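Local coordinates for protein EchA1_1 (Mycobacterium avium subsp. paratuberculosis, PDB 3R9T) that probably hydrates enoyl-CoA to (3S)-3-hydroxyacyl-CoA, the reversible step of fatty acid metabolism catalysed by enoyl-CoA hydratases of the crotonase family, at residues Ala36-Val41 against Gly91-Val96; Ala128-Gln133 against Val186-Ser191; Val150-Glu155 against Pro231-Thr236. All coordinates share one frame; numbering follows the deposited sequence.

Contact 1 closes along the chain before the other two open, whereas the segments of contacts 2 and 3 alternate. Contact 1 packs helix 35-50 against the loop ahead of strand 104-108; contact 2 joins strands 125-129 and 185-187 at an edge of the six-stranded sheet, its centre about 24 Å from that of contact 1 and 28 Å from that of contact 3. Contact 3 pairs helices 149-156 and 230-243 where a second subunit is in reach. Contacts 1 and 3 meet through V96 O and R152 NH1, 2.8 Å apart, and both adjoin helix 115-122. The side chains of A93 and T236 lie about 10 and 8 Å from bound benzoate, so both contacts are near its pocket.

Contact 1. Residues Ala36-Val41 against Gly91-Val96; sequences AVSIGV and GFAGYV
S38 OG touches A93 CA at 3.1 Å and has two hydrogen-bond partners outside the segments, the main-chain oxygens of N34 and L82, which must share its single proton or alternate in taking it. In this crotonase fold the contact packs the first turns of helix 35-50 against the loop that leads to strand 104-108, and L82 itself lines the pocket that holds benzoate. The S38 hydroxyl reaches the loop because chi1 of -58° puts OG beside the backbone N and anti to the carbonyl carbon. Its CB meanwhile lies against the peptide link that follows A93, 3.6 Å from G94 N.

Close backbone approach is the main feature, with S38 CA and A93 CA only 3.9 Å apart. A93 and G94 both have positive phi, so the loop turns tightly here, and G94 N closes it with a bond to G91 O. Just beyond, F92 O accepts from two donors, Y95 N and V96 N, which fixes the next part of the turn. G94 has no side chain, and there is no room for one beside S38 O, about 3.9 Å from G94 CA.

A93 O points toward V41 CG1, 3.2 Å away. S38 CA approaches the same oxygen from the side with a CA-H...O contact of 3.6 Å and an angle of 161° at the hydrogen. V41 also touches I22 of strand 19-24, while the A93 and Y95 side chains lean on L119 of helix 115-122, so the loop is held between two helices. Y95 OH is hydrogen-bonded to S123 OG. Nearer the backbone, Y95 CD1 meets V41 CG1, anti to its own backbone N at chi1 168°, at 3.7 Å.

Contact 2. Residues Ala128-Gln133 against Val186-Ser191; sequences ADERAQ and VVEAGS
The R131 guanidinium carries A189 CB over one face, 3.6 Å above the plane and displaced toward the rim, while the D129 carboxylate occupies its edge. The grip on D129 is side-on: NE bonds OD1 and NH2 bonds OD2 at 2.8 Å, and both oxygens lie within a few degrees of the guanidinium plane. The carboxylate is not coplanar with it, since NE and NH2 meet the oxygens on their syn sides but 33° and 35° out of the carboxylate plane. From the opposite face of that plane G190 N donates to OD2 at 2.9 Å, nearly straight at 175°. OD1 also accepts from R131 N on its anti lone pair, an Asx turn that coincides with the type I turn from D129 to A132. Four N-H groups thus hold the carboxylate and probably stabilise its charge. D64, in a salt bridge with NH1, shares the charge of R131.

These side chains sit where two parallel strands end. Strand 185-187, one of the two outermost within this chain in the six-stranded sheet of the crotonase fold, pairs with 125-129, A128 opposite V186 and D129 opposite V187. Within these segments V187 makes both backbone bonds: its N donates to A128 O at 2.9 Å, and its O receives E130 N at 3.0 Å. A128 also bonds E185. V186 CG1 packs on E130 CA at 3.6 Å.

In one of the two deposited E130 conformers, and conditional on it, OE2 uses its anti lone pair to accept from A189 N at 3.0 Å. Past the strands, segment 186-191 forms a type II turn from E188 to S191, where G190 takes a positive phi and E188 O accepts from S191 N and S191 OG.

Contact 3. Residues Val150-Glu155 against Pro231-Thr236; sequences VFRIAE and PGWDRT
F151 drives its ring edge into the face of W233: CZ stands 3.7 Å from W233 CE2, and the planes are 85° apart in a T-shaped stack. Chi1 of 68° sends F151 CG toward the other helix, between its own backbone N and carbonyl carbon. Over one face of the ring lies G232 CA, in a CH-pi contact 3.8 Å from the centroid. T236 OG1 lies at the ring's edge, 3.7 Å from F151 CD1.

The axes of segments 150-155 and 231-236 come within 10.1 Å, their N-to-C directions 138° apart, and the absence of a side chain at G232 admits the phenyl ring. R152, extended from CG to NE, sets one face of its guanidinium against W233 CZ2, 3.8 Å from NH2. Its charge is met by D229 in a salt bridge and its NH1 by V96 O, while R97 makes a cation-pi contact with W233.

T236 turns OG1 back to its own helix, 2.8 Å from G232 O, which T236 N reaches from the opposite face of the carbonyl plane. A water donates to T236 OG1 at 3.0 Å and takes a weak bond from V150 N. I217 of the second subunit packs on F151 and T236.

The direct contacts are therefore aromatic, CH-pi and guanidinium-on-ring packing, supplemented by one weak water bridge, while buried R152 finds its hydrogen-bond partners away from the facing segment.

Contact 1. Residues Ala36-Val41 against Gly91-Val96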
loop_
_atom_site.group_PDB
_atom_site.type_symbol
_atom_site.label_atom_id
_atom_site.label_comp_id
_atom_site.label_asym_id
_atom_site.label_seq_id
_atom_site.Cartn_x
_atom_site.Cartn_y
_atom_site.Cartn_z
ATOM N N ALA B 36 18.334 -26.488 -11.344
ATOM C CA ALA B 36 18.598 -27.431 -10.251
ATOM C C ALA B 36 18.113 -26.901 -8.883
ATOM O O ALA B 36 17.543 -27.643 -8.079
ATOM C CB ALA B 36 20.090 -27.774 -10.197
ATOM N N VAL B 37 18.342 -25.614 -8.628
ATOM C CA VAL B 37 17.844 -24.978 -7.413
ATOM C C VAL B 37 16.311 -24.996 -7.433
ATOM O O VAL B 37 15.667 -25.322 -6.436
ATOM C CB VAL B 37 18.354 -23.529 -7.270
ATOM C CG1 VAL B 37 17.724 -22.840 -6.037
ATOM C CG2 VAL B 37 19.905 -23.474 -7.217
ATOM N N SER B 38 15.728 -24.681 -8.586
ATOM C CA SER B 38 14.275 -24.659 -8.700
ATOM C C SER B 38 13.641 -26.012 -8.407
ATOM O O SER B 38 12.562 -26.087 -7.831
ATOM C CB SER B 38 13.838 -24.146 -10.076
ATOM O OG SER B 38 14.361 -22.853 -10.305
ATOM N N ILE B 39 14.320 -27.080 -8.798
ATOM C CA ILE B 39 13.843 -28.429 -8.512
ATOM C C ILE B 39 13.822 -28.701 -7.020
ATOM O O ILE B 39 12.825 -29.190 -6.484
ATOM C CB ILE B 39 14.711 -29.477 -9.230
ATOM C CG1 ILE B 39 14.388 -29.459 -10.721
ATOM C CG2 ILE B 39 14.474 -30.873 -8.663
ATOM C CD1 ILE B 39 15.435 -30.151 -11.601
ATOM N N GLY B 40 14.923 -28.375 -6.359
ATOM C CA GLY B 40 15.052 -28.593 -4.928
ATOM C C GLY B 40 14.052 -27.800 -4.114
ATOM O O GLY B 40 13.422 -28.319 -3.198
ATOM N N VAL B 41 13.924 -26.523 -4.444
ATOM C CA VAL B 41 13.043 -25.632 -3.704
ATOM C C VAL B 41 11.566 -25.969 -3.963
ATOM O O VAL B 41 10.759 -26.111 -3.025
ATOM C CB VAL B 41 13.369 -24.155 -4.037
ATOM C CG1 VAL B 41 12.263 -23.220 -3.496
ATOM C CG2 VAL B 41 14.779 -23.759 -3.501
ATOM N N GLY B 91 7.123 -20.733 -11.528
ATOM C CA GLY B 91 8.050 -19.647 -11.797
ATOM C C GLY B 91 9.456 -19.827 -11.256
ATOM O O GLY B 91 9.902 -20.936 -10.917
ATOM N N PHE B 92 10.132 -18.689 -11.151
ATOM C CA PHE B 92 11.526 -18.579 -10.733
ATOM C C PHE B 92 11.779 -19.275 -9.408
ATOM O O PHE B 92 11.032 -19.080 -8.460
ATOM C CB PHE B 92 11.838 -17.095 -10.630
ATOM C CG PHE B 92 13.256 -16.762 -10.302
ATOM C CD1 PHE B 92 14.213 -16.689 -11.313
ATOM C CD2 PHE B 92 13.610 -16.381 -9.017
ATOM C CE1 PHE B 92 15.505 -16.312 -11.029
ATOM C CE2 PHE B 92 14.898 -16.005 -8.730
ATOM C CZ PHE B 92 15.856 -15.974 -9.748
ATOM N N ALA B 93 12.793 -20.140 -9.390
ATOM C CA ALA B 93 13.239 -20.886 -8.200
ATOM C C ALA B 93 12.217 -21.918 -7.731
ATOM O O ALA B 93 12.331 -22.447 -6.637
ATOM C CB ALA B 93 13.637 -19.920 -7.031
ATOM N N GLY B 94 11.216 -22.199 -8.563
ATOM C CA GLY B 94 10.088 -23.030 -8.146
ATOM C C GLY B 94 9.327 -22.433 -6.981
ATOM O O GLY B 94 8.655 -23.156 -6.257
ATOM N N TYR B 95 9.396 -21.110 -6.840
ATOM C CA TYR B 95 9.020 -20.432 -5.592
ATOM C C TYR B 95 8.107 -19.218 -5.754
ATOM O O TYR B 95 7.154 -19.079 -5.006
ATOM C CB TYR B 95 10.291 -19.993 -4.850
ATOM C CG TYR B 95 10.106 -19.524 -3.414
ATOM C CD1 TYR B 95 10.114 -20.435 -2.365
ATOM C CD2 TYR B 95 9.958 -18.171 -3.098
ATOM C CE1 TYR B 95 9.965 -20.041 -1.059
ATOM C CE2 TYR B 95 9.782 -17.761 -1.773
ATOM C CZ TYR B 95 9.832 -18.705 -0.748
ATOM O OH TYR B 95 9.663 -18.358 0.577
ATOM N N VAL B 96 8.412 -18.335 -6.706
ATOM C CA VAL B 96 7.765 -17.004 -6.747
ATOM C C VAL B 96 6.309 -16.994 -7.217
ATOM O O VAL B 96 5.583 -16.014 -6.978
ATOM C CB VAL B 96 8.566 -15.960 -7.543
ATOM C CG1 VAL B 96 9.968 -15.794 -6.976
ATOM C CG2 VAL B 96 8.575 -16.281 -9.052
#

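Contact 2. Residues Ala128-Gln133 against Val186-Ser191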
loop_
_atom_site.group_PDB
_atom_site.type_symbol
_atom_site.label_atom_id
_atom_site.label_comp_id
_atom_site.label_asym_id
_atom_site.label_seq_id
_atom_site.Cartn_x
_atom_site.Cartn_y
_atom_site.Cartn_z
ATOM N N ALA B 128 16.383 -10.717 8.211
ATOM C CA ALA B 128 17.659 -10.511 7.523
ATOM C C ALA B 128 18.819 -10.277 8.474
ATOM O O ALA B 128 18.705 -9.520 9.425
ATOM C CB ALA B 128 17.558 -9.340 6.584
ATOM N N ASP B 129 19.934 -10.933 8.175
ATOM C CA ASP B 129 21.249 -10.591 8.704
ATOM C C ASP B 129 21.513 -9.095 8.437
ATOM O O ASP B 129 21.208 -8.590 7.352
ATOM C CB ASP B 129 22.264 -11.485 7.976
ATOM C CG ASP B 129 23.645 -11.453 8.587
ATOM O OD1 ASP B 129 24.277 -10.375 8.573
ATOM O OD2 ASP B 129 24.112 -12.525 9.034
ATOM N N GLU B 130 22.079 -8.397 9.423
ATOM C CA GLU B 130 22.372 -6.958 9.333
ATOM C C GLU B 130 23.211 -6.637 8.096
ATOM O O GLU B 130 23.160 -5.527 7.583
ATOM C CB GLU B 130 23.082 -6.456 10.611
ATOM C CG GLU B 130 24.366 -7.236 10.976
ATOM C CD GLU B 130 25.062 -6.754 12.252
ATOM O OE1 GLU B 130 25.303 -5.533 12.380
ATOM O OE2 GLU B 130 25.393 -7.611 13.115
ATOM N N ARG B 131 23.990 -7.616 7.634
ATOM C CA ARG B 131 24.860 -7.437 6.470
ATOM C C ARG B 131 24.149 -7.548 5.118
ATOM O O ARG B 131 24.721 -7.202 4.080
ATOM C CB ARG B 131 25.983 -8.469 6.503
ATOM C CG ARG B 131 26.968 -8.310 7.640
ATOM C CD ARG B 131 27.860 -9.542 7.723
ATOM N NE ARG B 131 27.098 -10.742 8.060
ATOM C CZ ARG B 131 27.617 -11.961 8.155
ATOM N NH1 ARG B 131 28.920 -12.157 7.951
ATOM N NH2 ARG B 131 26.834 -12.993 8.457
ATOM N N ALA B 132 22.921 -8.054 5.122
ATOM C CA ALA B 132 22.207 -8.315 3.869
ATOM C C ALA B 132 21.936 -7.036 3.118
ATOM O O ALA B 132 21.679 -5.998 3.714
ATOM C CB ALA B 132 20.894 -9.044 4.124
ATOM N N GLN B 133 22.022 -7.142 1.799
ATOM C CA GLN B 133 21.709 -6.075 0.874
ATOM C C GLN B 133 20.613 -6.548 -0.092
ATOM O O GLN B 133 20.654 -7.674 -0.600
ATOM C CB GLN B 133 22.977 -5.726 0.098
ATOM C CG GLN B 133 22.862 -4.511 -0.775
ATOM C CD GLN B 133 24.206 -4.072 -1.345
ATOM O OE1 GLN B 133 24.776 -4.743 -2.203
ATOM N NE2 GLN B 133 24.706 -2.934 -0.879
ATOM N N VAL B 186 15.776 -7.286 11.562
ATOM C CA VAL B 186 17.190 -7.290 11.279
ATOM C C VAL B 186 17.844 -7.892 12.493
ATOM O O VAL B 186 17.523 -7.500 13.626
ATOM C CB VAL B 186 17.720 -5.870 11.014
ATOM C CG1 VAL B 186 19.188 -5.914 10.669
ATOM C CG2 VAL B 186 16.955 -5.234 9.835
ATOM N N VAL B 187 18.746 -8.838 12.259
ATOM C CA VAL B 187 19.375 -9.554 13.345
ATOM C C VAL B 187 20.887 -9.540 13.241
ATOM O O VAL B 187 21.466 -9.281 12.187
ATOM C CB VAL B 187 18.856 -11.000 13.421
ATOM C CG1 VAL B 187 17.332 -10.998 13.577
ATOM C CG2 VAL B 187 19.292 -11.808 12.196
ATOM N N GLU B 188 21.515 -9.812 14.375
ATOM C CA GLU B 188 22.956 -9.893 14.423
ATOM C C GLU B 188 23.532 -10.871 13.420
ATOM O O GLU B 188 22.976 -11.946 13.180
ATOM C CB GLU B 188 23.410 -10.283 15.821
ATOM C CG GLU B 188 23.564 -9.116 16.748
ATOM C CD GLU B 188 24.551 -9.435 17.834
ATOM O OE1 GLU B 188 25.560 -8.705 17.968
ATOM O OE2 GLU B 188 24.340 -10.454 18.524
ATOM N N ALA B 189 24.670 -10.475 12.864
ATOM C CA ALA B 189 25.433 -11.277 11.932
ATOM C C ALA B 189 25.515 -12.723 12.405
ATOM O O ALA B 189 25.906 -12.997 13.542
ATOM C CB ALA B 189 26.840 -10.695 11.769
ATOM N N GLY B 190 25.115 -13.624 11.511
ATOM C CA GLY B 190 25.183 -15.073 11.715
ATOM C C GLY B 190 24.002 -15.746 12.401
ATOM O O GLY B 190 23.972 -16.981 12.500
ATOM N N SER B 191 23.033 -14.962 12.876
ATOM C CA SER B 191 21.919 -15.509 13.683
ATOM C C SER B 191 20.602 -15.637 12.902
ATOM O O SER B 191 19.547 -15.894 13.500
ATOM C CB SER B 191 21.680 -14.658 14.946
ATOM O OG SER B 191 21.095 -13.397 14.658
#

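Contact 3. Residues Val150-Glu155 against Pro231-Thr236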
loop_
_atom_site.group_PDB
_atom_site.type_symbol
_atom_site.label_atom_id
_atom_site.label_comp_id
_atom_site.label_asym_id
_atom_site.label_seq_id
_atom_site.Cartn_x
_atom_site.Cartn_y
_atom_site.Cartn_z
ATOM N N VAL B 150 9.032 -6.533 -10.519
ATOM C CA VAL B 150 8.544 -5.296 -11.148
ATOM C C VAL B 150 7.153 -4.894 -10.659
ATOM O O VAL B 150 6.887 -3.703 -10.487
ATOM C CB VAL B 150 8.539 -5.359 -12.698
ATOM C CG1 VAL B 150 8.019 -4.033 -13.279
ATOM C CG2 VAL B 150 9.925 -5.658 -13.240
ATOM N N PHE B 151 6.266 -5.860 -10.436
ATOM C CA PHE B 151 4.950 -5.520 -9.925
ATOM C C PHE B 151 4.739 -5.739 -8.427
ATOM O O PHE B 151 3.773 -5.205 -7.881
ATOM C CB PHE B 151 3.851 -6.214 -10.737
ATOM C CG PHE B 151 3.809 -7.714 -10.592
ATOM C CD1 PHE B 151 4.436 -8.536 -11.524
ATOM C CD2 PHE B 151 3.080 -8.302 -9.554
ATOM C CE1 PHE B 151 4.370 -9.924 -11.398
ATOM C CE2 PHE B 151 2.990 -9.687 -9.432
ATOM C CZ PHE B 151 3.621 -10.494 -10.350
ATOM N N ARG B 152 5.604 -6.493 -7.746
ATOM C CA ARG B 152 5.429 -6.657 -6.306
ATOM C C ARG B 152 6.138 -5.591 -5.505
ATOM O O ARG B 152 5.738 -5.351 -4.373
ATOM C CB ARG B 152 5.900 -8.028 -5.819
ATOM C CG ARG B 152 5.006 -9.144 -6.299
ATOM C CD ARG B 152 5.546 -10.515 -5.965
ATOM N NE ARG B 152 4.520 -11.549 -6.170
ATOM C CZ ARG B 152 4.771 -12.854 -6.329
ATOM N NH1 ARG B 152 6.015 -13.328 -6.327
ATOM N NH2 ARG B 152 3.767 -13.702 -6.509
ATOM N N ILE B 153 7.172 -4.954 -6.063
ATOM C CA ILE B 153 7.972 -4.038 -5.247
ATOM C C ILE B 153 7.094 -2.857 -4.784
ATOM O O ILE B 153 7.133 -2.481 -3.593
ATOM C CB ILE B 153 9.302 -3.584 -5.926
ATOM C CG1 ILE B 153 10.210 -2.894 -4.903
ATOM C CG2 ILE B 153 9.040 -2.710 -7.104
ATOM C CD1 ILE B 153 10.764 -3.817 -3.866
ATOM N N ALA B 154 6.249 -2.338 -5.671
ATOM C CA ALA B 154 5.391 -1.220 -5.299
ATOM C C ALA B 154 4.176 -1.644 -4.496
ATOM O O ALA B 154 3.461 -0.794 -3.963
ATOM C CB ALA B 154 4.958 -0.415 -6.528
ATOM N N GLU B 155 3.942 -2.943 -4.418
ATOM C CA GLU B 155 2.904 -3.490 -3.541
ATOM C C GLU B 155 3.347 -3.613 -2.081
ATOM O O GLU B 155 2.505 -3.691 -1.176
ATOM C CB GLU B 155 2.489 -4.851 -4.053
ATOM C CG GLU B 155 1.716 -4.752 -5.342
ATOM C CD GLU B 155 1.347 -6.084 -5.959
ATOM O OE1 GLU B 155 1.846 -7.136 -5.499
ATOM O OE2 GLU B 155 0.566 -6.067 -6.948
ATOM N N PRO B 231 -2.447 -10.416 -13.847
ATOM C CA PRO B 231 -2.135 -9.371 -14.824
ATOM C C PRO B 231 -0.667 -8.953 -14.783
ATOM O O PRO B 231 -0.082 -8.713 -15.828
ATOM C CB PRO B 231 -3.062 -8.217 -14.425
ATOM C CG PRO B 231 -4.199 -8.900 -13.725
ATOM C CD PRO B 231 -3.554 -10.017 -12.965
ATOM N N GLY B 232 -0.094 -8.888 -13.588
ATOM C CA GLY B 232 1.329 -8.603 -13.426
ATOM C C GLY B 232 2.212 -9.617 -14.116
ATOM O O GLY B 232 3.161 -9.240 -14.808
ATOM N N TRP B 233 1.913 -10.902 -13.920
ATOM C CA TRP B 233 2.666 -11.956 -14.601
ATOM C C TRP B 233 2.529 -11.851 -16.110
ATOM O O TRP B 233 3.511 -11.983 -16.838
ATOM C CB TRP B 233 2.236 -13.342 -14.141
ATOM C CG TRP B 233 2.692 -13.683 -12.741
ATOM C CD1 TRP B 233 1.886 -14.019 -11.682
ATOM C CD2 TRP B 233 4.044 -13.735 -12.242
ATOM N NE1 TRP B 233 2.643 -14.258 -10.569
ATOM C CE2 TRP B 233 3.967 -14.101 -10.880
ATOM C CE3 TRP B 233 5.307 -13.499 -12.804
ATOM C CZ2 TRP B 233 5.097 -14.244 -10.070
ATOM C CZ3 TRP B 233 6.440 -13.640 -11.986
ATOM C CH2 TRP B 233 6.320 -13.996 -10.634
ATOM N N ASP B 234 1.299 -11.664 -16.571
ATOM C CA ASP B 234 1.024 -11.529 -17.997
ATOM C C ASP B 234 1.802 -10.358 -18.614
ATOM O O ASP B 234 2.431 -10.527 -19.667
ATOM C CB ASP B 234 -0.472 -11.342 -18.227
ATOM C CG ASP B 234 -1.279 -12.596 -17.949
ATOM O OD1 ASP B 234 -0.691 -13.678 -17.733
ATOM O OD2 ASP B 234 -2.523 -12.486 -17.952
ATOM N N ARG B 235 1.776 -9.192 -17.954
ATOM C CA ARG B 235 2.521 -8.001 -18.443
ATOM C C ARG B 235 4.013 -8.220 -18.414
ATOM O O ARG B 235 4.709 -7.833 -19.339
ATOM C CB ARG B 235 2.167 -6.736 -17.667
ATOM C CG ARG B 235 0.781 -6.259 -17.963
ATOM C CD ARG B 235 0.464 -4.968 -17.258
ATOM N NE ARG B 235 -0.959 -4.697 -17.397
ATOM C CZ ARG B 235 -1.859 -4.760 -16.418
ATOM N NH1 ARG B 235 -1.495 -5.021 -15.167
ATOM N NH2 ARG B 235 -3.141 -4.525 -16.689
ATOM N N THR B 236 4.506 -8.864 -17.362
ATOM C CA THR B 236 5.931 -9.184 -17.264
ATOM C C THR B 236 6.396 -10.104 -18.394
ATOM O O THR B 236 7.415 -9.845 -19.043
ATOM C CB THR B 236 6.257 -9.825 -15.900
ATOM O OG1 THR B 236 5.927 -8.902 -14.849
ATOM C CG2 THR B 236 7.747 -10.236 -15.828
HETATM O O HOH W 1 7.830 -9.096 -12.537
#